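PDB 5JH8: probable chitinase, which probably binds and hydrolyses chitin as a member of glycoside hydrolase family 18. Local coordinates for residues A6-S9 against G13-A16; D31-T36 against P47-A52; V115-R120 against N154-Y159; M176-A181 against S295-G300; F259-G262 against R268-V271. All coordinates share one frame; numbering follows the deposited sequence.

All five contacts lie within one family 18 TIM-barrel chain. Interactions 2 and 4 are buried, 1 and 5 partly buried, and 3 is on the surface. Interactions 1 and 2 are neighbours on the side of strands 3-8 and 27-35: they share Tyr8-Phe32 packing and the Ser9-Asp31 hydrogen bond, and both rely on aromatic rings. The centre of interaction 4 lies about 5 Å from the centre of the chain, where strand 293-297 also pairs with strand 3-8, and this contact lines the bound groups. Interaction 3 turns to water bridges and an arginine laid on a tyrosine. Interaction 5, its centre about 26 Å from that of the chain, is a regular hairpin ladder backed by aromatic contacts on one face.

Interaction 1: A6-S9 against G13-A16; sequences AYYS and GNYA
In the first beta-alpha unit of the TIM barrel, Tyr8 of strand 3-8 and Ser9, where that strand leads into the loop, meet Asn14 and Tyr15 in the first turn of helix 14-20. The polar part is a single bond: Asn14 ND2 gives a hydrogen to Ser9 O at 2.9 Å, with an N-H...O angle of 149°. It is not an in-plane bond, since the donor lies 30° off the carbonyl plane. Asn14 reaches back over the turn because its CG sits between the backbone N and the carbonyl carbon (chi1 56°). The same torsion puts OD1 near the next amide, and Tyr15 N makes a weak hydrogen bond to it.

The Asn14 amide lies nearly parallel to the Tyr8 ring, over the hydroxyl-side rim of one face. Asn14 ND2 is 3.7 Å from Tyr8 CZ, and Asn14 CB is 3.6 Å from Tyr8 CE1. The backbone Asn14 O, by contrast, meets the edge of the ring, close to its plane. Beyond the two segments, Ser9 OG is held by Asp31, Phe32 meets the Tyr8 ring, and Tyr15 rests on Phe55 of helix 50-58. The far end of Tyr8 finishes the contact: its OH lies 3.5 Å from Tyr15 CB, at the edge of the Tyr15 ring and close to that ring's plane.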
# COMPACT_ATOMS: atom_id res chain seq x y z
N ALA A 6 3.90 -4.81 6.74
CA ALA A 6 4.08 -5.59 5.53
C ALA A 6 2.73 -6.01 4.97
O ALA A 6 1.80 -6.28 5.71
CB ALA A 6 4.92 -6.84 5.85
N TYR A 7 2.64 -6.09 3.64
CA TYR A 7 1.45 -6.56 2.94
C TYR A 7 1.60 -8.03 2.57
O TYR A 7 2.53 -8.41 1.85
CB TYR A 7 1.12 -5.69 1.71
CG TYR A 7 0.27 -4.51 2.12
CD1 TYR A 7 0.83 -3.41 2.73
CD2 TYR A 7 -1.11 -4.59 2.06
CE1 TYR A 7 0.05 -2.41 3.22
CE2 TYR A 7 -1.90 -3.57 2.52
CZ TYR A 7 -1.33 -2.50 3.13
OH TYR A 7 -2.10 -1.51 3.68
N TYR A 8 0.69 -8.85 3.09
CA TYR A 8 0.60 -10.28 2.80
C TYR A 8 -0.57 -10.47 1.84
O TYR A 8 -1.73 -10.46 2.25
CB TYR A 8 0.43 -11.08 4.09
CG TYR A 8 0.46 -12.57 3.85
CD1 TYR A 8 1.64 -13.20 3.57
CD2 TYR A 8 -0.69 -13.34 3.89
CE1 TYR A 8 1.69 -14.55 3.34
CE2 TYR A 8 -0.65 -14.71 3.64
CZ TYR A 8 0.56 -15.32 3.36
OH TYR A 8 0.66 -16.67 3.13
N SER A 9 -0.25 -10.71 0.57
CA SER A 9 -1.22 -10.69 -0.50
C SER A 9 -0.95 -11.86 -1.43
O SER A 9 -0.07 -12.69 -1.19
CB SER A 9 -1.15 -9.36 -1.26
OG SER A 9 -2.08 -9.36 -2.32
N GLY A 13 5.58 -16.93 -3.22
CA GLY A 13 6.60 -16.68 -2.23
C GLY A 13 6.14 -15.86 -1.05
O GLY A 13 6.95 -15.53 -0.18
N ASN A 14 4.84 -15.58 -0.95
CA ASN A 14 4.33 -14.74 0.12
C ASN A 14 4.61 -15.33 1.50
O ASN A 14 5.10 -14.62 2.39
CB ASN A 14 2.85 -14.41 -0.10
CG ASN A 14 1.93 -15.64 -0.24
OD1 ASN A 14 2.35 -16.79 -0.31
ND2 ASN A 14 0.63 -15.35 -0.34
N TYR A 15 4.29 -16.61 1.70
CA TYR A 15 4.42 -17.23 3.01
C TYR A 15 5.89 -17.41 3.39
O TYR A 15 6.28 -17.21 4.55
CB TYR A 15 3.65 -18.57 3.05
CG TYR A 15 3.58 -19.13 4.45
CD1 TYR A 15 2.61 -18.72 5.33
CD2 TYR A 15 4.52 -20.05 4.90
CE1 TYR A 15 2.59 -19.18 6.64
CE2 TYR A 15 4.51 -20.51 6.19
CZ TYR A 15 3.54 -20.07 7.06
OH TYR A 15 3.51 -20.48 8.37
N ALA A 16 6.71 -17.78 2.41
CA ALA A 16 8.14 -17.88 2.66
C ALA A 16 8.70 -16.55 3.13
O ALA A 16 9.53 -16.51 4.05
CB ALA A 16 8.85 -18.34 1.39

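Interaction 2: D31-T36 against P47-A52; sequences DFYNIT and PAPNDA
A proline laid squarely over a phenylalanine is the striking feature here: Pro49 CB sits 3.9 Å from the centroid of the Phe32 ring, only 6° off the ring normal, a textbook CH-pi contact. It joins strand 27-35 of the TIM barrel to the start of helix 50-58. Pro49 is the N-cap residue of that helix and also the centre of an inverse gamma turn.

While the proline lies on the Phe32 face, with Pro49 CG 3.6 Å from Phe32 CG, the same Pro49 CG also touches Tyr33 OH at 3.4 Å, the hydroxyl coming from a different side. Tyr33 CG stands beside the backbone N and anti to the carbonyl carbon (chi1 -48°), which carries the hydroxyl to Pro49 although CB does not point there. The two aromatic residues also pack on each other, with Phe32 CB over the centre of the Tyr33 ring. Ahead of the turn, Pro47 O approaches the same phenylalanine obliquely, 3.4 Å from Phe32 CD2.

Neighbouring elements close round the group: Tyr8 of strand 3-8 meets both the Phe32 ring and Pro49, and Phe99 comes edge-to-face on Tyr33. The contact is buried and largely apolar, and its polar link runs through water. Tyr33 OH is hydrogen-bonded to water 1 at 2.7 Å, near the plane of its ring, and that water donates a hydrogen bond to Asn50 OD1.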
# COMPACT_ATOMS: atom_id res chain seq x y z
N ASP A 31 -4.16 -9.32 3.09
CA ASP A 31 -4.90 -8.85 1.91
C ASP A 31 -5.54 -10.03 1.19
O ASP A 31 -5.11 -10.44 0.10
CB ASP A 31 -3.94 -8.07 1.01
CG ASP A 31 -4.57 -7.64 -0.29
OD1 ASP A 31 -5.62 -6.97 -0.23
OD2 ASP A 31 -3.99 -7.92 -1.36
N PHE A 32 -6.58 -10.59 1.82
CA PHE A 32 -7.22 -11.80 1.32
C PHE A 32 -8.73 -11.71 1.27
O PHE A 32 -9.39 -12.75 1.08
CB PHE A 32 -6.77 -13.02 2.15
CG PHE A 32 -5.48 -13.62 1.67
CD1 PHE A 32 -4.27 -12.99 1.87
CD2 PHE A 32 -5.50 -14.82 0.99
CE1 PHE A 32 -3.10 -13.54 1.39
CE2 PHE A 32 -4.34 -15.37 0.51
CZ PHE A 32 -3.13 -14.73 0.71
N TYR A 33 -9.31 -10.52 1.39
CA TYR A 33 -10.73 -10.39 1.65
C TYR A 33 -11.35 -9.28 0.81
O TYR A 33 -10.74 -8.22 0.61
CB TYR A 33 -10.97 -10.10 3.14
CG TYR A 33 -10.19 -11.05 4.04
CD1 TYR A 33 -10.60 -12.35 4.22
CD2 TYR A 33 -9.00 -10.64 4.66
CE1 TYR A 33 -9.88 -13.21 5.02
CE2 TYR A 33 -8.29 -11.50 5.44
CZ TYR A 33 -8.72 -12.79 5.62
OH TYR A 33 -7.99 -13.63 6.43
N ASN A 34 -12.59 -9.52 0.38
CA ASN A 34 -13.41 -8.51 -0.27
C ASN A 34 -14.63 -8.22 0.59
O ASN A 34 -14.92 -8.93 1.57
CB ASN A 34 -13.84 -9.00 -1.66
CG ASN A 34 -12.67 -9.20 -2.61
OD1 ASN A 34 -11.63 -8.56 -2.48
ND2 ASN A 34 -12.84 -10.09 -3.58
N ILE A 35 -15.36 -7.16 0.23
CA ILE A 35 -16.65 -6.85 0.83
C ILE A 35 -17.66 -6.68 -0.29
O ILE A 35 -17.32 -6.17 -1.37
CB ILE A 35 -16.57 -5.61 1.76
CG1 ILE A 35 -17.82 -5.47 2.62
CG2 ILE A 35 -16.25 -4.35 1.00
CD1 ILE A 35 -17.66 -4.52 3.79
N THR A 36 -18.88 -7.14 -0.05
CA THR A 36 -19.94 -7.01 -1.04
C THR A 36 -20.70 -5.70 -0.86
O THR A 36 -20.59 -5.01 0.17
CB THR A 36 -20.93 -8.17 -0.93
OG1 THR A 36 -21.71 -8.02 0.26
CG2 THR A 36 -20.24 -9.52 -0.95
N PRO A 47 -7.10 -19.02 -1.38
CA PRO A 47 -7.34 -19.82 -0.17
C PRO A 47 -7.18 -19.00 1.10
O PRO A 47 -6.31 -18.13 1.20
CB PRO A 47 -6.27 -20.91 -0.26
CG PRO A 47 -5.98 -21.03 -1.69
CD PRO A 47 -6.07 -19.64 -2.23
N ALA A 48 -8.01 -19.30 2.09
CA ALA A 48 -7.98 -18.57 3.34
C ALA A 48 -6.60 -18.65 3.97
O ALA A 48 -6.04 -19.75 4.08
CB ALA A 48 -9.02 -19.13 4.30
N PRO A 49 -6.03 -17.53 4.43
CA PRO A 49 -4.66 -17.50 4.94
C PRO A 49 -4.58 -17.87 6.42
O PRO A 49 -3.96 -17.17 7.23
CB PRO A 49 -4.24 -16.06 4.65
CG PRO A 49 -5.51 -15.30 4.89
CD PRO A 49 -6.60 -16.18 4.32
N ASN A 50 -5.21 -18.97 6.80
CA ASN A 50 -5.32 -19.29 8.22
C ASN A 50 -3.97 -19.67 8.82
O ASN A 50 -3.72 -19.40 10.00
CB ASN A 50 -6.40 -20.34 8.43
CG ASN A 50 -7.78 -19.85 7.97
OD1 ASN A 50 -8.09 -18.66 8.14
ND2 ASN A 50 -8.57 -20.72 7.36
N ASP A 51 -3.09 -20.23 8.00
CA ASP A 51 -1.73 -20.54 8.41
C ASP A 51 -0.94 -19.27 8.72
O ASP A 51 -0.19 -19.21 9.71
CB ASP A 51 -1.05 -21.35 7.29
CG ASP A 51 -1.20 -20.74 5.85
OD1 ASP A 51 -1.83 -19.69 5.66
OD2 ASP A 51 -0.66 -21.37 4.91
N ALA A 52 -1.06 -18.26 7.87
CA ALA A 52 -0.38 -16.99 8.08
C ALA A 52 -0.87 -16.31 9.36
O ALA A 52 -0.07 -15.77 10.15
CB ALA A 52 -0.58 -16.08 6.87
O HOH W 1 -9.11 -16.05 6.96

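Interaction 3: V115-R120 against N154-Y159; sequences VAQGDR and NHPANY
A loop that ends as helix 120-135 begins lies against an irregular loop, the closest CA atoms being those of Gln117 and Tyr159 at 5.0 Å, with residues 117-118 forming a short 3-10 segment. The side chain that spans the gap is Arg120, in the first turn of the helix. It runs extended from CG to NE across the Tyr159 ring, and its guanidinium settles flat on that ring, the planes 18° apart and the centres 4.4 Å apart. This cation-pi contact is off-centre, 28° from the ring normal; Arg120 CD lies over the face as a CH-pi contact, 3.8 Å from the Tyr159 ring centroid. What fixes the rotation of the guanidinium is a hydrogen bond from Arg120 NH1 to Tyr159 O, 2.8 Å long with an N-H...O angle of 161°. The oxygen lies practically in the guanidinium plane, so one tyrosine holds the arginine by both ring and carbonyl.

Gln117 O meets the edge of the Tyr159 ring, 3.6 Å from Tyr159 CD2. The glutamine side chain runs alongside Pro156, with Gln117 OE1 3.5 Å from Pro156 CA. Water does the rest: water 4 accepts from Gln117 N and donates to Pro156 O, while water 5 donates to Gln117 OE1 and to Asn154 O. Such solvent-bridged packing joins two neighbouring beta-alpha loops of the TIM barrel, those that follow strands 107-111 and 142-146.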
# COMPACT_ATOMS: atom_id res chain seq x y z
N VAL A 115 -12.82 4.93 -5.12
CA VAL A 115 -13.95 5.62 -4.50
C VAL A 115 -14.33 6.79 -5.39
O VAL A 115 -13.47 7.61 -5.76
CB VAL A 115 -13.60 6.05 -3.07
CG1 VAL A 115 -14.67 6.95 -2.49
CG2 VAL A 115 -13.39 4.84 -2.17
N ALA A 116 -15.61 6.88 -5.74
CA ALA A 116 -16.08 7.93 -6.63
C ALA A 116 -15.97 9.29 -5.97
O ALA A 116 -16.19 9.44 -4.76
CB ALA A 116 -17.55 7.69 -7.00
N GLN A 117 -15.65 10.31 -6.76
CA GLN A 117 -15.51 11.65 -6.20
C GLN A 117 -16.78 12.09 -5.48
O GLN A 117 -16.72 12.78 -4.45
CB GLN A 117 -15.07 12.66 -7.26
CG GLN A 117 -16.00 12.80 -8.45
CD GLN A 117 -15.38 13.66 -9.53
OE1 GLN A 117 -14.49 14.47 -9.25
NE2 GLN A 117 -15.83 13.48 -10.76
N GLY A 118 -17.95 11.70 -5.99
CA GLY A 118 -19.19 12.07 -5.34
C GLY A 118 -19.41 11.42 -3.99
O GLY A 118 -20.34 11.82 -3.27
N ASP A 119 -18.60 10.44 -3.64
CA ASP A 119 -18.71 9.72 -2.38
C ASP A 119 -17.73 10.22 -1.33
O ASP A 119 -17.59 9.57 -0.29
CB ASP A 119 -18.52 8.23 -2.60
CG ASP A 119 -19.76 7.58 -3.17
OD1 ASP A 119 -20.87 7.92 -2.68
OD2 ASP A 119 -19.64 6.76 -4.10
N ARG A 120 -17.09 11.37 -1.54
CA ARG A 120 -16.11 11.89 -0.59
C ARG A 120 -16.66 11.90 0.84
O ARG A 120 -16.08 11.32 1.76
CB ARG A 120 -15.67 13.30 -1.00
CG ARG A 120 -14.71 13.97 -0.02
CD ARG A 120 -14.46 15.39 -0.46
NE ARG A 120 -13.54 16.17 0.36
CZ ARG A 120 -12.23 16.24 0.17
NH1 ARG A 120 -11.66 15.54 -0.79
NH2 ARG A 120 -11.47 17.01 0.93
N ASN A 154 -8.18 17.62 -6.16
CA ASN A 154 -9.49 17.68 -6.77
C ASN A 154 -9.61 16.82 -8.03
O ASN A 154 -10.66 16.84 -8.68
CB ASN A 154 -9.87 19.13 -7.08
CG ASN A 154 -9.86 20.01 -5.85
OD1 ASN A 154 -9.29 21.11 -5.85
ND2 ASN A 154 -10.50 19.54 -4.79
N HIS A 155 -8.56 16.08 -8.39
CA HIS A 155 -8.65 15.17 -9.51
C HIS A 155 -9.75 14.15 -9.25
O HIS A 155 -9.93 13.72 -8.10
CB HIS A 155 -7.31 14.46 -9.70
CG HIS A 155 -7.21 13.62 -10.93
ND1 HIS A 155 -7.73 12.34 -11.01
CD2 HIS A 155 -6.64 13.86 -12.13
CE1 HIS A 155 -7.49 11.83 -12.21
NE2 HIS A 155 -6.83 12.74 -12.91
N PRO A 156 -10.49 13.71 -10.27
CA PRO A 156 -11.55 12.72 -10.03
C PRO A 156 -11.08 11.47 -9.29
O PRO A 156 -11.89 10.82 -8.61
CB PRO A 156 -12.06 12.38 -11.44
CG PRO A 156 -11.71 13.56 -12.23
CD PRO A 156 -10.47 14.15 -11.68
N ALA A 157 -9.82 11.08 -9.43
CA ALA A 157 -9.32 9.88 -8.77
C ALA A 157 -9.06 10.09 -7.29
O ALA A 157 -9.00 9.12 -6.54
CB ALA A 157 -8.01 9.42 -9.43
N ASN A 158 -8.91 11.34 -6.86
CA ASN A 158 -8.45 11.66 -5.52
C ASN A 158 -9.49 12.37 -4.66
O ASN A 158 -9.39 12.31 -3.43
CB ASN A 158 -7.21 12.55 -5.60
CG ASN A 158 -6.05 11.87 -6.28
OD1 ASN A 158 -5.91 10.65 -6.16
ND2 ASN A 158 -5.23 12.63 -7.00
N TYR A 159 -10.48 13.04 -5.26
CA TYR A 159 -11.38 13.87 -4.48
C TYR A 159 -12.24 13.05 -3.52
O TYR A 159 -12.71 13.58 -2.51
CB TYR A 159 -12.27 14.73 -5.40
CG TYR A 159 -13.08 15.75 -4.64
CD1 TYR A 159 -12.46 16.85 -4.05
CD2 TYR A 159 -14.45 15.62 -4.49
CE1 TYR A 159 -13.18 17.77 -3.34
CE2 TYR A 159 -15.19 16.56 -3.79
CZ TYR A 159 -14.54 17.63 -3.22
OH TYR A 159 -15.25 18.57 -2.51
O HOH W 2 -10.97 7.12 -6.94
O HOH W 3 -12.26 10.09 -6.00
O HOH W 4 -14.38 9.82 -9.40
O HOH W 5 -12.89 16.35 -10.07

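Interaction 4: M176-A181 against S295-G300; sequences MSYDEA and SLYALG. With HIS (histidine), chain F; 6KY ((2S)-2-(dimethylamino)-4-(methylselanyl)butanoic acid), chain E.
The loop 176-181 faces strand 293-297 at a distance, Tyr178 and Tyr297 being nearest with CA atoms 8.9 Å apart; an inverse gamma turn at Ser177 and a cis peptide between Tyr297 and Ala298 shape the backbones. The tyrosines make the direct contact: Tyr178 OH lies 3.7 Å from Tyr297 CB, the rings oblique to each other. Tyr178 CB points at the strand, and a chi1 of 37°, with CG between the backbone N and the carbonyl carbon, directs the ring so that Tyr178 OH reaches NE2 of the bound histidine at 2.7 Å, near the ring plane. Gln174 NE2 is a second partner of that hydroxyl. Tyr297 carries the histidine on one face, Tyr297 CE2 being 3.4 Å from HIS CD2, while Ala298 CB covers the opposite face. The selenomethionine Met176 CE is 3.8 Å from HIS CD2. Tyr11 holds the Tyr297 hydroxyl.

The dimethylated selenium ligand hydrogen-bonds through 6KY N to Asp179 OD2 at 2.5 Å; Tyr219 and Tyr221 steady the other carboxylate oxygen. Atom C of 6KY is just 1.3 Å from HIS N, a peptide-bond length, so the two occupy the pocket as a dipeptide would. Met176, Tyr178 and Asp179 belong to the Gln-x-Met-x-Tyr-Asp sequence (174-179) characteristic of family 18 active sites, and this mix of aromatic, hydroxyl and carboxylate groups is consistent with the family's sugar-binding cleft.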
# COMPACT_ATOMS: atom_id res chain seq x y z
N MSE A 176 -0.40 5.29 -0.05
CA MSE A 176 0.12 4.41 -1.09
C MSE A 176 1.05 5.21 -2.00
O MSE A 176 0.72 5.50 -3.18
CB MSE A 176 -1.03 3.79 -1.88
CG MSE A 176 -1.89 2.91 -1.00
SE MSE A 176 -3.53 2.32 -1.86
CE MSE A 176 -2.77 1.80 -3.57
N SER A 177 2.19 5.61 -1.44
CA SER A 177 3.17 6.43 -2.15
C SER A 177 4.02 5.58 -3.09
O SER A 177 5.26 5.52 -3.00
CB SER A 177 4.01 7.24 -1.19
OG SER A 177 4.60 6.46 -0.17
N TYR A 178 3.31 4.94 -4.02
CA TYR A 178 3.87 4.17 -5.11
C TYR A 178 2.86 4.22 -6.25
O TYR A 178 1.75 4.73 -6.10
CB TYR A 178 4.29 2.74 -4.67
CG TYR A 178 3.38 2.07 -3.67
CD1 TYR A 178 2.13 1.60 -4.02
CD2 TYR A 178 3.79 1.90 -2.35
CE1 TYR A 178 1.30 0.98 -3.09
CE2 TYR A 178 2.98 1.27 -1.43
CZ TYR A 178 1.75 0.81 -1.80
OH TYR A 178 1.00 0.19 -0.84
N ASP A 179 3.25 3.72 -7.41
CA ASP A 179 2.44 3.85 -8.62
C ASP A 179 2.29 5.30 -9.07
O ASP A 179 1.30 5.68 -9.70
CB ASP A 179 1.11 3.11 -8.51
CG ASP A 179 1.31 1.62 -8.37
OD1 ASP A 179 2.37 1.10 -8.79
OD2 ASP A 179 0.39 0.99 -7.83
N GLU A 180 3.31 6.12 -8.80
CA GLU A 180 3.38 7.45 -9.39
C GLU A 180 3.33 7.37 -10.90
O GLU A 180 2.73 8.23 -11.57
CB GLU A 180 4.67 8.11 -8.93
CG GLU A 180 4.85 9.53 -9.39
CD GLU A 180 6.23 10.08 -9.11
OE1 GLU A 180 7.05 9.42 -8.44
OE2 GLU A 180 6.49 11.22 -9.58
N ALA A 181 3.97 6.35 -11.45
CA ALA A 181 3.87 5.94 -12.84
C ALA A 181 3.51 4.46 -12.81
O ALA A 181 3.88 3.76 -11.89
CB ALA A 181 5.20 6.11 -13.57
N SER A 295 5.07 1.32 5.31
CA SER A 295 4.39 0.15 4.79
C SER A 295 5.10 -0.29 3.52
O SER A 295 5.58 0.55 2.75
CB SER A 295 2.91 0.46 4.52
OG SER A 295 2.72 1.46 3.54
N LEU A 296 5.19 -1.61 3.33
CA LEU A 296 6.00 -2.21 2.27
C LEU A 296 5.10 -3.09 1.42
O LEU A 296 4.41 -3.97 1.95
CB LEU A 296 7.13 -3.06 2.86
CG LEU A 296 8.15 -2.37 3.80
CD1 LEU A 296 8.70 -1.05 3.28
CD2 LEU A 296 7.60 -2.17 5.22
N TYR A 297 5.12 -2.89 0.11
CA TYR A 297 4.24 -3.62 -0.79
C TYR A 297 5.10 -4.35 -1.80
O TYR A 297 5.69 -3.71 -2.68
CB TYR A 297 3.25 -2.68 -1.51
CG TYR A 297 2.15 -3.47 -2.17
CD1 TYR A 297 2.30 -3.97 -3.45
CD2 TYR A 297 1.02 -3.84 -1.47
CE1 TYR A 297 1.34 -4.75 -4.05
CE2 TYR A 297 0.06 -4.65 -2.05
CZ TYR A 297 0.23 -5.11 -3.34
OH TYR A 297 -0.69 -5.90 -3.98
N ALA A 298 5.20 -5.69 -1.75
CA ALA A 298 4.51 -6.63 -0.87
C ALA A 298 5.42 -7.87 -0.69
O ALA A 298 6.35 -8.11 -1.45
CB ALA A 298 3.18 -7.06 -1.46
N LEU A 299 5.10 -8.66 0.33
CA LEU A 299 5.84 -9.88 0.63
C LEU A 299 5.81 -10.84 -0.55
O LEU A 299 4.76 -11.13 -1.13
CB LEU A 299 5.23 -10.55 1.87
CG LEU A 299 5.44 -9.80 3.19
CD1 LEU A 299 4.48 -10.36 4.23
CD2 LEU A 299 6.88 -9.89 3.74
N GLY A 300 6.98 -11.36 -0.89
CA GLY A 300 7.14 -12.27 -1.99
C GLY A 300 7.84 -11.65 -3.17
O GLY A 300 8.26 -12.37 -4.08
N HIS F . -2.45 -2.49 -5.79
CA HIS F . -3.03 -3.48 -4.89
C HIS F . -3.97 -4.39 -5.66
O HIS F . -4.49 -4.04 -6.73
CB HIS F . -3.76 -2.79 -3.73
CG HIS F . -2.85 -2.11 -2.75
ND1 HIS F . -3.25 -1.75 -1.49
CD2 HIS F . -1.56 -1.72 -2.86
CE1 HIS F . -2.25 -1.18 -0.85
NE2 HIS F . -1.21 -1.13 -1.67
OXT HIS F . -4.22 -5.52 -5.23
N 6KY E . 0.41 -1.49 -7.29
CA 6KY E . -1.04 -1.71 -7.60
C 6KY E . -1.58 -2.83 -6.74
O 6KY E . -1.19 -3.98 -6.91
CB 6KY E . -1.31 -1.99 -9.09
CG 6KY E . -0.92 -0.79 -9.98
SE 6KY E . -1.36 -1.03 -11.88
CE 6KY E . 0.09 -2.26 -12.30
CN1 6KY E . 1.31 -2.54 -7.81
CN2 6KY E . 0.66 -1.33 -5.83

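Interaction 5: F259-G262 against R268-V271; sequences FNYG and RHTV
Phe259 pairs with Val271 and Tyr261 with His269 as the hydrogen-bonded pairs of an antiparallel beta hairpin, strands 256-262 and 268-273. Four backbone bonds satisfy both N-H and C=O of these residues. Val271 N gives its hydrogen to Phe259 O at 2.8 Å, nearly straight at 175°. His269 N also reaches Tyr261 O at 2.8 Å, but with a more bent N-H...O angle of 151°. The return bonds are longer: Phe259 N reaches Val271 O at 3.1 Å and Tyr261 N reaches His269 O at 3.2 Å, the latter from above the carbonyl plane. Val271 O has a second partner in Thr258 OG1.

On the face bearing Phe259, Tyr261, His269 and Val271, the packing is CH-pi. Tyr261 CG sits between the backbone N and the carbonyl carbon (chi1 65°), as does that of Phe259, which lays the two rings over His269 and Val271. Val271 CB covers one face of the Phe259 ring, and His269 CB lies 3.6 Å from the centroid of the Tyr261 ring. The His269 ring then runs near-parallel to Tyr261 but slid aside, so the two barely overlap. Leu240 of helix 237-244 touches Phe259, Tyr261 and Val271. On the other face, the Arg268 guanidinium is stacked on the Asn260 amide.

Both polar ends of the Tyr261-His269 pair converge on Asp222: Tyr261 OH bonds one carboxylate oxygen and His269 ND1 the other. That shared acid probably keeps a hydrogen on His269 ND1 and ties this hairpin, part of what looks like the alpha/beta insertion of many family 18 chitinases, to the end of strand 212-222.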
# COMPACT_ATOMS: atom_id res chain seq x y z
N PHE A 259 17.09 2.28 -15.92
CA PHE A 259 17.97 1.76 -16.95
C PHE A 259 17.14 1.43 -18.18
O PHE A 259 15.92 1.33 -18.12
CB PHE A 259 18.81 0.55 -16.50
CG PHE A 259 18.02 -0.63 -15.99
CD1 PHE A 259 17.64 -0.71 -14.66
CD2 PHE A 259 17.74 -1.71 -16.82
CE1 PHE A 259 16.96 -1.80 -14.19
CE2 PHE A 259 17.06 -2.81 -16.33
CZ PHE A 259 16.68 -2.85 -15.02
N ASN A 260 17.84 1.29 -19.29
CA ASN A 260 17.23 0.91 -20.54
C ASN A 260 17.93 -0.32 -21.08
O ASN A 260 19.05 -0.66 -20.69
CB ASN A 260 17.38 2.01 -21.59
CG ASN A 260 16.70 3.27 -21.19
OD1 ASN A 260 15.49 3.45 -21.41
ND2 ASN A 260 17.46 4.19 -20.61
N TYR A 261 17.25 -0.97 -22.02
CA TYR A 261 17.86 -2.08 -22.73
C TYR A 261 17.12 -2.30 -24.04
O TYR A 261 15.96 -1.91 -24.20
CB TYR A 261 17.89 -3.33 -21.87
CG TYR A 261 16.54 -3.94 -21.50
CD1 TYR A 261 15.94 -4.86 -22.33
CD2 TYR A 261 15.90 -3.63 -20.31
CE1 TYR A 261 14.74 -5.46 -22.00
CE2 TYR A 261 14.69 -4.22 -19.97
CZ TYR A 261 14.12 -5.14 -20.83
OH TYR A 261 12.93 -5.74 -20.51
N GLY A 262 17.81 -2.92 -24.99
CA GLY A 262 17.22 -3.29 -26.26
C GLY A 262 16.84 -4.75 -26.24
O GLY A 262 17.69 -5.63 -26.08
N ARG A 268 13.00 -0.72 -27.34
CA ARG A 268 13.87 -0.15 -26.33
C ARG A 268 13.07 0.01 -25.05
O ARG A 268 12.19 0.88 -24.97
CB ARG A 268 14.46 1.18 -26.76
CG ARG A 268 15.41 1.75 -25.71
CD ARG A 268 16.19 2.95 -26.20
NE ARG A 268 17.09 3.48 -25.17
CZ ARG A 268 16.82 4.53 -24.39
NH1 ARG A 268 15.67 5.18 -24.50
NH2 ARG A 268 17.72 4.92 -23.50
N HIS A 269 13.38 -0.81 -24.05
CA HIS A 269 12.69 -0.79 -22.77
C HIS A 269 13.26 0.25 -21.84
O HIS A 269 14.44 0.64 -21.95
CB HIS A 269 12.80 -2.17 -22.12
CG HIS A 269 11.90 -3.19 -22.72
ND1 HIS A 269 10.97 -3.89 -21.98
CD2 HIS A 269 11.78 -3.63 -23.99
CE1 HIS A 269 10.32 -4.72 -22.78
NE2 HIS A 269 10.80 -4.58 -24.00
N THR A 270 12.42 0.70 -20.91
CA THR A 270 12.81 1.62 -19.85
C THR A 270 12.30 1.04 -18.54
O THR A 270 11.11 0.73 -18.42
CB THR A 270 12.15 2.98 -20.05
OG1 THR A 270 12.51 3.52 -21.32
CG2 THR A 270 12.59 3.97 -19.04
N VAL A 271 13.19 0.88 -17.57
CA VAL A 271 12.83 0.42 -16.24
C VAL A 271 13.03 1.55 -15.26
O VAL A 271 14.03 2.26 -15.31
CB VAL A 271 13.72 -0.78 -15.82
CG1 VAL A 271 13.46 -1.19 -14.37
CG2 VAL A 271 13.51 -1.95 -16.78